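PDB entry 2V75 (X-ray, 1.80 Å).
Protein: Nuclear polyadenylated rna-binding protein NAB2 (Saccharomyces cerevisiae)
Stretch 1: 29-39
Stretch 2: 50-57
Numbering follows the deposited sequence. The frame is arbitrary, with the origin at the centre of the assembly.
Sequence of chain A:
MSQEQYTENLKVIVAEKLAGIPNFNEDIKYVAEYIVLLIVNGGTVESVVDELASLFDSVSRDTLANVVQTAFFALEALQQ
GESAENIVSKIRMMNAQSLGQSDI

Stretch 1, residues 29-39: KYVAEYIVLLI
Stretch 2, residues 50-57: DELASLFD

Where helix axes stay well apart, side chains bridge the gap, and their rotamers go far to shape the contact. The pairing of residues 29-39 with 50-57 in NAB2 is a compact example. Stretch 1 is helical throughout, with phi/psi near -65/-43 and regular i to i+4 hydrogen bonds such as L38 N to Y34 O at 3.0 Å. Stretch 2 continues a helix that began earlier in the chain. The axes run roughly antiparallel, with 149° between their N-to-C directions, and approach no closer than 11.0 Å. In register, I35 CA lies 7.7 Å from L52 CA and L38 CA lies 8.5 Å from E51 CA, so that the beginning of one stretch faces the end of the other.

Y34 organises the centre. Its CA-to-CB bond points toward stretch 2, and chi1 of -157° (t) with chi2 of 91° extends the phenol across the gap. There it donates a very short hydrogen bond, Y34 OH to E51 OE2, at 2.4 Å. E51 meets it with chi1 t (168°), chi2 p (89°) and chi3 -22°; the bend at chi2 leaves the carboxylate oxygen at the edge of the tyrosine ring, near its plane, as a hydroxyl partner should be. The same conformation leaves the aliphatic part of E51 available to a neighbour, and E51 CG packs 3.6 Å from L38 CD1.

The face of the Y34 ring is used separately. L55, with chi1 at -95°, between wells, and chi2 p (71°), places CD2 3.8 Å from the Y34 ring centroid and only 17° off the normal, a CH-pi contact; L55 CD2 to Y34 CZ is 3.7 Å. One aromatic side chain thus combines a polar contact at its edge with an apolar one over a face.

L52 shows how a side chain that starts sideways can still fill an interface. Chi1 m (-66°) and chi2 t (168°) bring its end nearer, and both methyls lie against I35, L52 CD1 at 3.5 Å and L52 CD2 at 3.7 Å from I35 CG1; L52 CD2 also lies 4.2 Å from Y34 CD2 and 4.3 Å from L38 CD1. I35 and L38 share this m,t rotamer, although I35 starts sideways and L38 points toward stretch 2.

F56, at phi/psi -135/99, is not helical, yet F56 N still bonds to L52 O at 3.0 Å. Its CA-to-CB bond points toward stretch 1, and chi1 m (-56°) with chi2 -69° carries the ring to V31 and Y30. V31, chi1 t (175°), sets CG2 over a face of the phenylalanine, 4.0 Å from the F56 ring centroid and 27° off the normal. Y30, t with chi2 72°, starts sideways but reaches inward, and Y30 CE2 meets F56 CZ at 4.1 Å, an edge-to-edge approach.

In all, 411 Å² is buried, summed over both sides.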

ATOM      1  N   LYS A  29      -9.688  -1.997  -3.791  1.00 39.98           N
ATOM      2  CA  LYS A  29      -9.817  -0.565  -4.059  1.00 45.65           C
ATOM      3  C   LYS A  29     -10.036   0.122  -2.708  1.00 47.28           C
ATOM      4  O   LYS A  29      -9.433   1.155  -2.414  1.00 41.70           O
ATOM      5  CB  LYS A  29     -10.972  -0.316  -4.994  1.00 50.91           C
ATOM      6  CG  LYS A  29     -11.072   1.110  -5.517  1.00 57.89           C
ATOM      7  CD  LYS A  29     -12.186   1.296  -6.569  1.00 61.01           C
ATOM      8  CE  LYS A  29     -11.725   0.915  -7.976  1.00 65.94           C
ATOM      9  NZ  LYS A  29     -10.417   1.557  -8.306  1.00 64.12           N
ATOM     10  N   TYR A  30     -10.856  -0.493  -1.862  1.00 45.32           N
ATOM     11  CA  TYR A  30     -11.138   0.112  -0.551  1.00 42.17           C
ATOM     12  C   TYR A  30      -9.931   0.079   0.355  1.00 39.67           C
ATOM     13  O   TYR A  30      -9.610   1.115   0.958  1.00 41.09           O
ATOM     14  CB  TYR A  30     -12.270  -0.616   0.156  1.00 40.11           C
ATOM     15  CG  TYR A  30     -12.549  -0.090   1.557  1.00 36.16           C
ATOM     16  CD1 TYR A  30     -13.145   1.139   1.735  1.00 40.54           C
ATOM     17  CD2 TYR A  30     -12.240  -0.827   2.694  1.00 37.18           C
ATOM     18  CE1 TYR A  30     -13.437   1.615   3.018  1.00 34.04           C
ATOM     19  CE2 TYR A  30     -12.514  -0.344   3.992  1.00 36.11           C
ATOM     20  CZ  TYR A  30     -13.098   0.896   4.133  1.00 39.29           C
ATOM     21  OH  TYR A  30     -13.439   1.398   5.383  1.00 32.49           O
ATOM     22  N   VAL A  31      -9.284  -1.087   0.472  1.00 38.27           N
ATOM     23  CA  VAL A  31      -8.053  -1.216   1.290  1.00 39.25           C
ATOM     24  C   VAL A  31      -7.007  -0.193   0.791  1.00 43.27           C
ATOM     25  O   VAL A  31      -6.384   0.514   1.595  1.00 38.93           O
ATOM     26  CB  VAL A  31      -7.500  -2.651   1.337  1.00 38.96           C
ATOM     27  CG1 VAL A  31      -6.153  -2.730   2.105  1.00 38.49           C
ATOM     28  CG2 VAL A  31      -8.520  -3.647   1.924  1.00 48.37           C
ATOM     29  N   ALA A  32      -6.829  -0.063  -0.513  1.00 42.47           N
ATOM     30  CA  ALA A  32      -5.881   0.910  -1.048  1.00 42.62           C
ATOM     31  C   ALA A  32      -6.270   2.340  -0.645  1.00 41.30           C
ATOM     32  O   ALA A  32      -5.434   3.154  -0.223  1.00 39.75           O
ATOM     33  CB  ALA A  32      -5.795   0.783  -2.578  1.00 42.42           C
ATOM     34  N   GLU A  33      -7.551   2.659  -0.713  1.00 44.49           N
ATOM     35  CA  GLU A  33      -7.990   4.002  -0.337  1.00 41.72           C
ATOM     36  C   GLU A  33      -7.746   4.242   1.147  1.00 38.85           C
ATOM     37  O   GLU A  33      -7.394   5.358   1.553  1.00 39.44           O
ATOM     38  CB  GLU A  33      -9.460   4.181  -0.668  1.00 41.74           C
ATOM     39  CG  GLU A  33      -9.701   4.404  -2.163  1.00 48.80           C
ATOM     40  CD  GLU A  33      -9.979   5.864  -2.513  1.00 65.40           C
ATOM     41  OE1 GLU A  33      -9.888   6.740  -1.615  1.00 66.31           O
ATOM     42  OE2 GLU A  33     -10.332   6.124  -3.690  1.00 72.19           O
ATOM     43  N   TYR A  34      -8.003   3.219   1.947  1.00 42.32           N
ATOM     44  CA  TYR A  34      -7.894   3.379   3.394  1.00 40.28           C
ATOM     45  C   TYR A  34      -6.413   3.582   3.726  1.00 39.17           C
ATOM     46  O   TYR A  34      -6.066   4.458   4.526  1.00 40.46           O
ATOM     47  CB  TYR A  34      -8.392   2.151   4.136  1.00 38.71           C
ATOM     48  CG  TYR A  34      -8.828   2.416   5.541  1.00 35.53           C
ATOM     49  CD1 TYR A  34     -10.121   2.741   5.841  1.00 39.70           C
ATOM     50  CD2 TYR A  34      -7.934   2.389   6.583  1.00 40.81           C
ATOM     51  CE1 TYR A  34     -10.519   3.006   7.159  1.00 41.13           C
ATOM     52  CE2 TYR A  34      -8.323   2.662   7.868  1.00 39.82           C
ATOM     53  CZ  TYR A  34      -9.599   2.989   8.167  1.00 43.38           C
ATOM     54  OH  TYR A  34      -9.866   3.241   9.507  1.00 44.22           O
ATOM     55  N   ILE A  35      -5.556   2.784   3.117  1.00 37.73           N
ATOM     56  CA  ILE A  35      -4.111   2.920   3.324  1.00 42.87           C
ATOM     57  C   ILE A  35      -3.586   4.317   2.983  1.00 41.51           C
ATOM     58  O   ILE A  35      -2.898   4.962   3.777  1.00 37.45           O
ATOM     59  CB  ILE A  35      -3.305   1.809   2.618  1.00 41.94           C
ATOM     60  CG1 ILE A  35      -3.595   0.455   3.293  1.00 41.64           C
ATOM     61  CG2 ILE A  35      -1.796   2.193   2.585  1.00 44.06           C
ATOM     62  CD1 ILE A  35      -2.911  -0.722   2.572  1.00 42.74           C
ATOM     63  N   VAL A  36      -3.998   4.835   1.845  1.00 41.78           N
ATOM     64  CA  VAL A  36      -3.558   6.143   1.437  1.00 39.11           C
ATOM     65  C   VAL A  36      -4.117   7.236   2.325  1.00 39.45           C
ATOM     66  O   VAL A  36      -3.420   8.193   2.603  1.00 42.41           O
ATOM     67  CB  VAL A  36      -3.890   6.340  -0.035  1.00 44.67           C
ATOM     68  CG1 VAL A  36      -3.717   7.808  -0.448  1.00 44.68           C
ATOM     69  CG2 VAL A  36      -3.049   5.339  -0.840  1.00 41.89           C
ATOM     70  N   LEU A  37      -5.349   7.088   2.814  1.00 41.33           N
ATOM     71  CA  LEU A  37      -5.904   7.998   3.799  1.00 41.02           C
ATOM     72  C   LEU A  37      -5.016   8.044   5.052  1.00 37.30           C
ATOM     73  O   LEU A  37      -4.776   9.147   5.591  1.00 38.51           O
ATOM     74  CB  LEU A  37      -7.323   7.561   4.201  1.00 41.41           C
ATOM     75  CG  LEU A  37      -8.011   8.313   5.334  1.00 43.61           C
ATOM     76  CD1 LEU A  37      -8.416   9.709   4.916  1.00 46.19           C
ATOM     77  CD2 LEU A  37      -9.245   7.555   5.822  1.00 42.24           C
ATOM     78  N   LEU A  38      -4.597   6.875   5.524  1.00 39.42           N
ATOM     79  CA  LEU A  38      -3.800   6.793   6.766  1.00 35.37           C
ATOM     80  C   LEU A  38      -2.426   7.445   6.530  1.00 40.76           C
ATOM     81  O   LEU A  38      -1.942   8.180   7.361  1.00 40.21           O
ATOM     82  CB  LEU A  38      -3.644   5.336   7.189  1.00 40.61           C
ATOM     83  CG  LEU A  38      -4.944   4.707   7.731  1.00 41.89           C
ATOM     84  CD1 LEU A  38      -4.776   3.205   7.899  1.00 36.65           C
ATOM     85  CD2 LEU A  38      -5.375   5.452   8.999  1.00 44.50           C
ATOM     86  N   ILE A  39      -1.836   7.228   5.364  1.00 38.12           N
ATOM     87  CA  ILE A  39      -0.456   7.665   5.089  1.00 40.45           C
ATOM     88  C   ILE A  39      -0.433   9.140   4.824  1.00 44.90           C
ATOM     89  O   ILE A  39       0.287   9.884   5.485  1.00 48.43           O
ATOM     90  CB  ILE A  39       0.199   6.923   3.925  1.00 43.09           C
ATOM     91  CG1 ILE A  39       0.471   5.478   4.343  1.00 44.69           C
ATOM     92  CG2 ILE A  39       1.461   7.691   3.453  1.00 47.77           C
ATOM     93  CD1 ILE A  39       0.949   4.547   3.222  1.00 50.08           C
ATOM     94  N   ASP A  50      -0.971  -1.193  12.469  1.00 43.83           N
ATOM     95  CA  ASP A  50      -1.924  -1.356  13.573  1.00 46.29           C
ATOM     96  C   ASP A  50      -3.388  -1.148  13.147  1.00 40.30           C
ATOM     97  O   ASP A  50      -4.233  -1.982  13.454  1.00 44.88           O
ATOM     98  CB  ASP A  50      -1.613  -0.373  14.699  1.00 44.21           C
ATOM     99  CG  ASP A  50      -0.464  -0.797  15.542  1.00 52.49           C
ATOM    100  OD1 ASP A  50      -0.034  -1.968  15.399  1.00 50.30           O
ATOM    101  OD2 ASP A  50      -0.023   0.045  16.371  1.00 51.95           O
ATOM    102  N   GLU A  51      -3.687  -0.048  12.450  1.00 43.40           N
ATOM    103  CA  GLU A  51      -5.041   0.300  12.093  1.00 43.63           C
ATOM    104  C   GLU A  51      -5.555  -0.731  11.105  1.00 40.78           C
ATOM    105  O   GLU A  51      -6.685  -1.202  11.250  1.00 41.55           O
ATOM    106  CB  GLU A  51      -5.150   1.740  11.557  1.00 43.00           C
ATOM    107  CG  GLU A  51      -6.449   2.144  10.895  1.00 56.27           C
ATOM    108  CD  GLU A  51      -7.487   2.708  11.862  1.00 58.31           C
ATOM    109  OE1 GLU A  51      -7.376   2.399  13.071  1.00 53.35           O
ATOM    110  OE2 GLU A  51      -8.389   3.450  11.403  1.00 63.03           O
ATOM    111  N   LEU A  52      -4.746  -1.120  10.126  1.00 36.17           N
ATOM    112  CA  LEU A  52      -5.181  -2.091   9.121  1.00 36.19           C
ATOM    113  C   LEU A  52      -5.471  -3.473   9.757  1.00 37.24           C
ATOM    114  O   LEU A  52      -6.429  -4.170   9.384  1.00 35.21           O
ATOM    115  CB  LEU A  52      -4.127  -2.243   8.030  1.00 37.26           C
ATOM    116  CG  LEU A  52      -3.884  -1.019   7.156  1.00 41.14           C
ATOM    117  CD1 LEU A  52      -2.576  -1.188   6.267  1.00 41.09           C
ATOM    118  CD2 LEU A  52      -5.119  -0.768   6.387  1.00 35.94           C
ATOM    119  N   ALA A  53      -4.611  -3.854  10.682  1.00 36.74           N
ATOM    120  CA  ALA A  53      -4.779  -5.098  11.428  1.00 39.72           C
ATOM    121  C   ALA A  53      -6.073  -5.124  12.227  1.00 41.08           C
ATOM    122  O   ALA A  53      -6.652  -6.202  12.446  1.00 37.63           O
ATOM    123  CB  ALA A  53      -3.614  -5.351  12.356  1.00 34.84           C
ATOM    124  N   SER A  54      -6.482  -3.962  12.734  1.00 36.81           N
ATOM    125  CA  SER A  54      -7.775  -3.847  13.379  1.00 38.31           C
ATOM    126  C   SER A  54      -8.975  -4.004  12.426  1.00 37.74           C
ATOM    127  O   SER A  54     -10.027  -4.389  12.849  1.00 35.95           O
ATOM    128  CB  SER A  54      -7.874  -2.547  14.179  1.00 42.42           C
ATOM    129  OG  SER A  54      -8.202  -1.441  13.376  1.00 47.17           O
ATOM    130  N   LEU A  55      -8.817  -3.678  11.154  1.00 34.68           N
ATOM    131  CA  LEU A  55      -9.876  -3.810  10.162  1.00 36.00           C
ATOM    132  C   LEU A  55      -9.986  -5.138   9.392  1.00 33.46           C
ATOM    133  O   LEU A  55     -11.071  -5.527   8.946  1.00 34.48           O
ATOM    134  CB  LEU A  55      -9.726  -2.691   9.140  1.00 36.58           C
ATOM    135  CG  LEU A  55     -10.618  -1.482   9.479  1.00 42.88           C
ATOM    136  CD1 LEU A  55     -10.079  -0.759  10.702  1.00 42.76           C
ATOM    137  CD2 LEU A  55     -10.631  -0.592   8.250  1.00 45.45           C
ATOM    138  N   PHE A  56      -8.869  -5.823   9.237  1.00 33.33           N
ATOM    139  CA  PHE A  56      -8.785  -6.953   8.322  1.00 36.02           C
ATOM    140  C   PHE A  56      -8.049  -8.111   9.026  1.00 40.03           C
ATOM    141  O   PHE A  56      -6.844  -8.074   9.091  1.00 32.81           O
ATOM    142  CB  PHE A  56      -8.012  -6.533   7.078  1.00 36.76           C
ATOM    143  CG  PHE A  56      -8.626  -5.318   6.406  1.00 38.07           C
ATOM    144  CD1 PHE A  56      -9.852  -5.424   5.773  1.00 42.60           C
ATOM    145  CD2 PHE A  56      -7.974  -4.092   6.467  1.00 44.30           C
ATOM    146  CE1 PHE A  56     -10.448  -4.288   5.156  1.00 40.42           C
ATOM    147  CE2 PHE A  56      -8.567  -2.962   5.899  1.00 43.61           C
ATOM    148  CZ  PHE A  56      -9.788  -3.083   5.277  1.00 38.82           C
ATOM    149  N   ASP A  57      -8.791  -9.073   9.556  1.00 43.40           N
ATOM    150  CA  ASP A  57      -8.222 -10.256  10.194  1.00 38.92           C
ATOM    151  C   ASP A  57      -7.857 -11.389   9.226  1.00 35.97           C
ATOM    152  O   ASP A  57      -7.289 -12.411   9.643  1.00 39.43           O
ATOM    153  CB  ASP A  57      -9.141 -10.755  11.292  1.00 41.41           C
ATOM    154  CG  ASP A  57     -10.556 -11.010  10.810  1.00 43.96           C
ATOM    155  OD1 ASP A  57     -10.799 -10.969   9.566  1.00 46.13           O
ATOM    156  OD2 ASP A  57     -11.426 -11.231  11.688  1.00 49.67           O
TER